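Local coordinates for protein triosephosphate isomerase (Toxoplasma gondii, PDB 5UPR) that probably interconverts D-glyceraldehyde 3-phosphate and dihydroxyacetone phosphate as a homodimeric TIM-barrel isomerase of glycolysis and gluconeogenesis, at residues Q157-R162 and R203-Q208; Q55-L60 and K93-V98. All blocks are in the same frame, centred on the assembly; numbering follows the deposited sequence.

Contact 1 (Q157-R162 and R203-Q208)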
loop_
_atom_site.group_PDB
_atom_site.type_symbol
_atom_site.label_atom_id
_atom_site.label_comp_id
_atom_site.label_asym_id
_atom_site.label_seq_id
_atom_site.Cartn_x
_atom_site.Cartn_y
_atom_site.Cartn_z
ATOM N N GLN A 157 22.703 5.481 -4.388
ATOM C CA GLN A 157 21.458 5.252 -3.677
ATOM C C GLN A 157 21.346 6.054 -2.381
ATOM O O GLN A 157 20.336 6.674 -2.076
ATOM C CB GLN A 157 21.286 3.747 -3.369
ATOM C CG GLN A 157 21.021 2.926 -4.626
ATOM C CD GLN A 157 20.777 1.486 -4.310
ATOM O OE1 GLN A 157 21.422 0.906 -3.424
ATOM N NE2 GLN A 157 19.769 0.876 -4.958
ATOM N N LEU A 158 22.430 6.068 -1.622
ATOM C CA LEU A 158 22.486 6.810 -0.373
ATOM C C LEU A 158 22.564 8.320 -0.595
ATOM O O LEU A 158 21.938 9.068 0.139
ATOM C CB LEU A 158 23.651 6.305 0.434
ATOM C CG LEU A 158 23.513 4.947 1.015
ATOM C CD1 LEU A 158 24.840 4.332 1.453
ATOM C CD2 LEU A 158 22.590 5.033 2.212
ATOM N N GLU A 159 23.327 8.767 -1.591
ATOM C CA GLU A 159 23.444 10.218 -1.911
ATOM C C GLU A 159 22.049 10.830 -2.276
ATOM O O GLU A 159 21.790 11.930 -1.873
ATOM C CB GLU A 159 24.441 10.419 -3.029
ATOM C CG GLU A 159 24.530 11.804 -3.685
ATOM C CD GLU A 159 24.985 12.881 -2.740
ATOM O OE1 GLU A 159 25.476 12.593 -1.605
ATOM O OE2 GLU A 159 24.820 14.066 -3.120
ATOM N N ALA A 160 21.174 10.094 -3.009
ATOM C CA ALA A 160 19.863 10.587 -3.277
ATOM C C ALA A 160 19.095 10.853 -1.965
ATOM O O ALA A 160 18.409 11.838 -1.817
ATOM C CB ALA A 160 19.067 9.582 -4.137
ATOM N N VAL A 161 19.248 9.953 -0.992
ATOM C CA VAL A 161 18.623 10.132 0.308
ATOM C C VAL A 161 19.191 11.320 1.052
ATOM O O VAL A 161 18.448 12.122 1.613
ATOM C CB VAL A 161 18.640 8.867 1.165
ATOM C CG1 VAL A 161 17.946 9.125 2.525
ATOM C CG2 VAL A 161 17.892 7.740 0.436
ATOM N N ARG A 162 20.503 11.488 1.026
ATOM C CA ARG A 162 21.153 12.667 1.638
ATOM C C ARG A 162 20.677 13.988 1.023
ATOM O O ARG A 162 20.509 14.972 1.752
ATOM C CB ARG A 162 22.673 12.584 1.556
ATOM C CG ARG A 162 23.421 13.617 2.415
ATOM C CD ARG A 162 24.777 13.995 1.941
ATOM N NE ARG A 162 24.707 14.476 0.579
ATOM C CZ ARG A 162 24.293 15.699 0.240
ATOM N NH1 ARG A 162 23.852 16.591 1.147
ATOM N NH2 ARG A 162 24.235 16.025 -1.042
ATOM N N ARG A 203 29.417 2.338 5.955
ATOM C CA ARG A 203 29.739 3.173 7.146
ATOM C C ARG A 203 30.751 4.280 6.802
ATOM O O ARG A 203 30.607 5.374 7.287
ATOM C CB ARG A 203 30.178 2.311 8.326
ATOM C CG ARG A 203 30.072 3.000 9.686
ATOM C CD ARG A 203 30.450 2.100 10.868
ATOM N NE ARG A 203 29.648 0.854 10.881
ATOM C CZ ARG A 203 28.372 0.753 11.235
ATOM N NH1 ARG A 203 27.683 1.785 11.658
ATOM N NH2 ARG A 203 27.771 -0.431 11.157
ATOM N N ASN A 204 31.690 4.013 5.911
ATOM C CA ASN A 204 32.655 5.027 5.458
ATOM C C ASN A 204 31.894 6.061 4.642
ATOM O O ASN A 204 32.238 7.235 4.722
ATOM C CB ASN A 204 33.823 4.487 4.612
ATOM C CG ASN A 204 34.778 3.583 5.379
ATOM O OD1 ASN A 204 34.846 3.612 6.613
ATOM N ND2 ASN A 204 35.510 2.732 4.629
ATOM N N TRP A 205 30.867 5.658 3.885
ATOM C CA TRP A 205 30.054 6.623 3.171
ATOM C C TRP A 205 29.363 7.564 4.161
ATOM O O TRP A 205 29.381 8.787 3.943
ATOM C CB TRP A 205 29.012 5.953 2.216
ATOM C CG TRP A 205 28.221 6.988 1.443
ATOM C CD1 TRP A 205 28.538 7.535 0.212
ATOM C CD2 TRP A 205 27.046 7.671 1.887
ATOM N NE1 TRP A 205 27.627 8.512 -0.106
ATOM C CE2 TRP A 205 26.677 8.587 0.878
ATOM C CE3 TRP A 205 26.241 7.563 3.040
ATOM C CZ2 TRP A 205 25.605 9.466 1.042
ATOM C CZ3 TRP A 205 25.128 8.443 3.165
ATOM C CH2 TRP A 205 24.818 9.324 2.159
ATOM N N LEU A 206 28.723 7.009 5.235
ATOM C CA LEU A 206 28.055 7.842 6.228
ATOM C C LEU A 206 29.033 8.870 6.807
ATOM O O LEU A 206 28.676 10.022 7.000
ATOM C CB LEU A 206 27.429 7.022 7.331
ATOM C CG LEU A 206 26.266 6.118 6.941
ATOM C CD1 LEU A 206 25.983 5.094 8.051
ATOM C CD2 LEU A 206 25.065 6.965 6.669
ATOM N N ALA A 207 30.239 8.432 7.113
ATOM C CA ALA A 207 31.228 9.277 7.750
ATOM C C ALA A 207 31.647 10.466 6.889
ATOM O O ALA A 207 31.854 11.504 7.409
ATOM C CB ALA A 207 32.490 8.472 8.183
ATOM N N GLN A 208 31.832 10.236 5.593
ATOM C CA GLN A 208 32.291 11.277 4.615
ATOM C C GLN A 208 31.137 12.178 4.183
ATOM O O GLN A 208 31.340 13.348 4.057
ATOM C CB GLN A 208 32.975 10.615 3.389
ATOM C CG GLN A 208 32.933 11.273 1.984
ATOM C CD GLN A 208 34.134 12.069 1.647
ATOM O OE1 GLN A 208 35.277 11.599 1.872
ATOM N NE2 GLN A 208 33.932 13.252 1.054
HETATM O O HOH W 1 27.944 10.601 -1.904
#
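Trp205 lays one face of its indole over Leu158, whose CB sits 3.5 Å from the centroid of the tryptophan six-membered ring and only 5° off the ring normal, a CH-pi contact made by a methylene rather than a methyl group. Farther along the same leucine, CD1 meets the ring-fusion side of the indole, 3.9 Å from Trp205 CE3, as the two side chains lie alongside but point opposite ways. The tryptophan gets there because its CG stands anti to the backbone N (chi1 -178°), which sends the indole across to helix 150-164. There the far corner of the ring reaches the main chain as well: Trp205 CH2 lies 3.5 Å from Leu158 O, the carbonyl that also accepts the helical bond from Arg162 N. Here the ring and the leucine join two neighbouring outer helices of the TIM barrel, 150-164 and 192-209, whose local axes, inclined at 32°, approach to 11.3 Å, a gap spanned by the indole. At the ring's edge, near its plane, comes Arg162 CB. Polar atoms close the rim. Within helix 150-164 Arg162 forms a side-on, two-nitrogen salt bridge with Glu159, NE to OE1 at 3.0 Å and NH2 to OE2 at 2.9 Å, both bonds nearly straight and in the guanidinium plane, though they meet the carboxylate out of its own plane. The paired arginine restrains the glutamate, and a water donates to Glu159 OE1 while accepting from Trp205 NE1 at 2.8 Å, giving the indole N-H a polar partner. Behind the leucine, Ile138 of strand 133-138 continues the packing toward the barrel wall.

Contact 2 (Q55-L60 and K93-V98)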
loop_
_atom_site.group_PDB
_atom_site.type_symbol
_atom_site.label_atom_id
_atom_site.label_comp_id
_atom_site.label_asym_id
_atom_site.label_seq_id
_atom_site.Cartn_x
_atom_site.Cartn_y
_atom_site.Cartn_z
ATOM N N GLN A 55 -4.016 -5.813 14.293
ATOM C CA GLN A 55 -4.148 -7.079 15.016
ATOM C C GLN A 55 -2.834 -7.413 15.772
ATOM O O GLN A 55 -2.849 -7.847 16.933
ATOM C CB GLN A 55 -4.466 -8.211 14.016
ATOM C CG GLN A 55 -4.541 -9.621 14.618
ATOM C CD GLN A 55 -4.693 -10.730 13.583
ATOM O OE1 GLN A 55 -5.054 -10.495 12.449
ATOM N NE2 GLN A 55 -4.402 -11.934 13.979
ATOM N N VAL A 56 -1.706 -7.186 15.101
ATOM C CA VAL A 56 -0.417 -7.413 15.748
ATOM C C VAL A 56 -0.245 -6.435 16.919
ATOM O O VAL A 56 0.138 -6.852 18.030
ATOM C CB VAL A 56 0.755 -7.268 14.749
ATOM C CG1 VAL A 56 2.082 -7.392 15.428
ATOM C CG2 VAL A 56 0.670 -8.310 13.665
ATOM N N GLN A 57 -0.562 -5.142 16.689
ATOM C CA GLN A 57 -0.482 -4.143 17.769
ATOM C C GLN A 57 -1.370 -4.511 18.967
ATOM O O GLN A 57 -0.989 -4.265 20.122
ATOM C CB GLN A 57 -0.919 -2.753 17.306
ATOM C CG GLN A 57 -0.040 -2.113 16.307
ATOM C CD GLN A 57 -0.578 -0.800 15.808
ATOM O OE1 GLN A 57 -1.679 -0.742 15.219
ATOM N NE2 GLN A 57 0.158 0.254 16.073
ATOM N N ASP A 58 -2.551 -5.082 18.708
ATOM C CA ASP A 58 -3.446 -5.449 19.803
ATOM C C ASP A 58 -3.039 -6.643 20.627
ATOM O O ASP A 58 -3.413 -6.699 21.809
ATOM C CB ASP A 58 -4.846 -5.767 19.272
ATOM C CG ASP A 58 -5.557 -4.530 18.702
ATOM O OD1 ASP A 58 -4.961 -3.398 18.671
ATOM O OD2 ASP A 58 -6.690 -4.715 18.240
ATOM N N SER A 59 -2.356 -7.629 20.032
ATOM C CA SER A 59 -2.033 -8.880 20.716
ATOM C C SER A 59 -0.554 -9.063 21.081
ATOM O O SER A 59 -0.224 -9.952 21.878
ATOM C CB SER A 59 -2.537 -10.084 19.911
ATOM O OG SER A 59 -2.053 -10.025 18.588
ATOM N N LEU A 60 0.335 -8.236 20.561
ATOM C CA LEU A 60 1.753 -8.389 20.867
ATOM C C LEU A 60 2.005 -7.879 22.267
ATOM O O LEU A 60 1.514 -6.835 22.631
ATOM C CB LEU A 60 2.577 -7.692 19.791
ATOM C CG LEU A 60 4.052 -7.903 19.530
ATOM C CD1 LEU A 60 4.386 -9.328 19.175
ATOM C CD2 LEU A 60 4.407 -6.981 18.375
ATOM N N LYS A 93 -1.367 6.193 13.922
ATOM C CA LYS A 93 -1.855 4.867 14.286
ATOM C C LYS A 93 -0.843 4.154 15.240
ATOM O O LYS A 93 -1.010 2.960 15.539
ATOM C CB LYS A 93 -2.107 4.073 12.988
ATOM C CG LYS A 93 -2.680 2.673 13.081
ATOM C CD LYS A 93 -3.988 2.642 13.816
ATOM C CE LYS A 93 -4.683 1.263 13.721
ATOM N NZ LYS A 93 -5.638 1.098 14.867
ATOM N N ASN A 94 0.166 4.892 15.755
ATOM C CA ASN A 94 1.192 4.330 16.666
ATOM C C ASN A 94 2.072 3.220 16.099
ATOM O O ASN A 94 2.519 2.354 16.804
ATOM C CB ASN A 94 0.587 3.858 17.991
ATOM C CG ASN A 94 -0.356 4.862 18.583
ATOM O OD1 ASN A 94 0.025 5.962 18.991
ATOM N ND2 ASN A 94 -1.634 4.457 18.690
ATOM N N ILE A 95 2.325 3.271 14.810
ATOM C CA ILE A 95 3.253 2.393 14.143
ATOM C C ILE A 95 4.592 3.133 14.109
ATOM O O ILE A 95 4.674 4.180 13.462
ATOM C CB ILE A 95 2.744 2.070 12.731
ATOM C CG1 ILE A 95 1.394 1.341 12.804
ATOM C CG2 ILE A 95 3.799 1.244 11.972
ATOM C CD1 ILE A 95 0.607 1.336 11.504
ATOM N N PRO A 96 5.649 2.589 14.794
ATOM C CA PRO A 96 6.878 3.417 14.886
ATOM C C PRO A 96 7.860 3.284 13.728
ATOM O O PRO A 96 8.689 4.183 13.591
ATOM C CB PRO A 96 7.528 2.970 16.195
ATOM C CG PRO A 96 6.926 1.619 16.491
ATOM C CD PRO A 96 5.633 1.479 15.764
ATOM N N TRP A 97 7.737 2.251 12.873
ATOM C CA TRP A 97 8.709 1.973 11.842
ATOM C C TRP A 97 8.075 1.822 10.476
ATOM O O TRP A 97 6.943 1.365 10.356
ATOM C CB TRP A 97 9.497 0.674 12.125
ATOM C CG TRP A 97 10.459 0.800 13.234
ATOM C CD1 TRP A 97 10.190 0.589 14.529
ATOM C CD2 TRP A 97 11.853 1.125 13.166
ATOM N NE1 TRP A 97 11.297 0.780 15.290
ATOM C CE2 TRP A 97 12.335 1.153 14.495
ATOM C CE3 TRP A 97 12.727 1.444 12.125
ATOM C CZ2 TRP A 97 13.642 1.463 14.823
ATOM C CZ3 TRP A 97 14.054 1.776 12.438
ATOM C CH2 TRP A 97 14.491 1.764 13.765
ATOM N N VAL A 98 8.860 2.137 9.450
ATOM C CA VAL A 98 8.538 1.804 8.079
ATOM C C VAL A 98 9.768 1.237 7.335
ATOM O O VAL A 98 10.892 1.677 7.596
ATOM C CB VAL A 98 8.022 3.009 7.282
ATOM C CG1 VAL A 98 6.656 3.372 7.837
ATOM C CG2 VAL A 98 8.966 4.209 7.279
HETATM O O HOH W 2 -3.883 -0.145 16.530
HETATM O O HOH W 3 2.457 -0.201 17.789
#
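Gln57 reaches from helix 53-59 to the backbone that follows helix 87-92, and its carboxamide nitrogen makes a direct hydrogen bond between 55-60 and 93-98: NE2 donates to Lys93 O at 3.0 Å, with an N-H...O angle of 170°. The acceptor lies close to the amide plane of Gln57, while the donor is tilted 19° from the carbonyl plane of Lys93. With CG anti to the carbonyl carbon (chi1 -67°) and the chain extended beyond it, the glutamine spans the gap between the backbones. On the closely packed side, Ile95 crosses it at about a right angle, bringing CG1 to 3.7 Å from Gln57 NE2. That isoleucine is buried, and Leu51 of the second subunit packs against it; the second subunit adjoins the contact both here and at Lys93. The carbonyl of Lys93 is presented by a helix ending: Asn94, with positive phi, is the C-prime residue of a Schellman motif that closes helix 87-92 and turns the chain toward strand 97-100 of the TIM barrel. The looser side of the contact is built with water. One molecule accepts from Gln57 NE2 at 2.9 Å and donates to Asn94 O at 2.7 Å, bridging the amide to the loop carbonyl. Another donates to Gln57 OE1 and accepts from Lys93 NZ at 2.7 Å, joining the oxygen end of the amide to the ammonium group without direct contact. Together the two waters and the bond to Lys93 O probably help to fix the rotation of the carboxamide. Lys93 NZ is hydrogen-bonded to Thr22 OG1 of the second subunit, and Phe52 of that subunit packs on the lysine chain.

Both contacts lie in the triosephosphate isomerase (TIM-barrel) part of a longer protein. Each is partly buried, and they sit on opposite sides of the chain's centre, their centres about 30 Å apart and their nearest atoms about 11 Å apart, with no element in common. Contact 1 pairs two outer helices of the barrel and relies on one large aromatic surface, with charge and water kept to its rim; no other chain of the assembly touches its segments. Contact 2 instead sets a helix against a loop leading into a barrel strand. It buries less area, 132 against 202 Å², depends mainly on amide, carbonyl and water, and borders the second subunit.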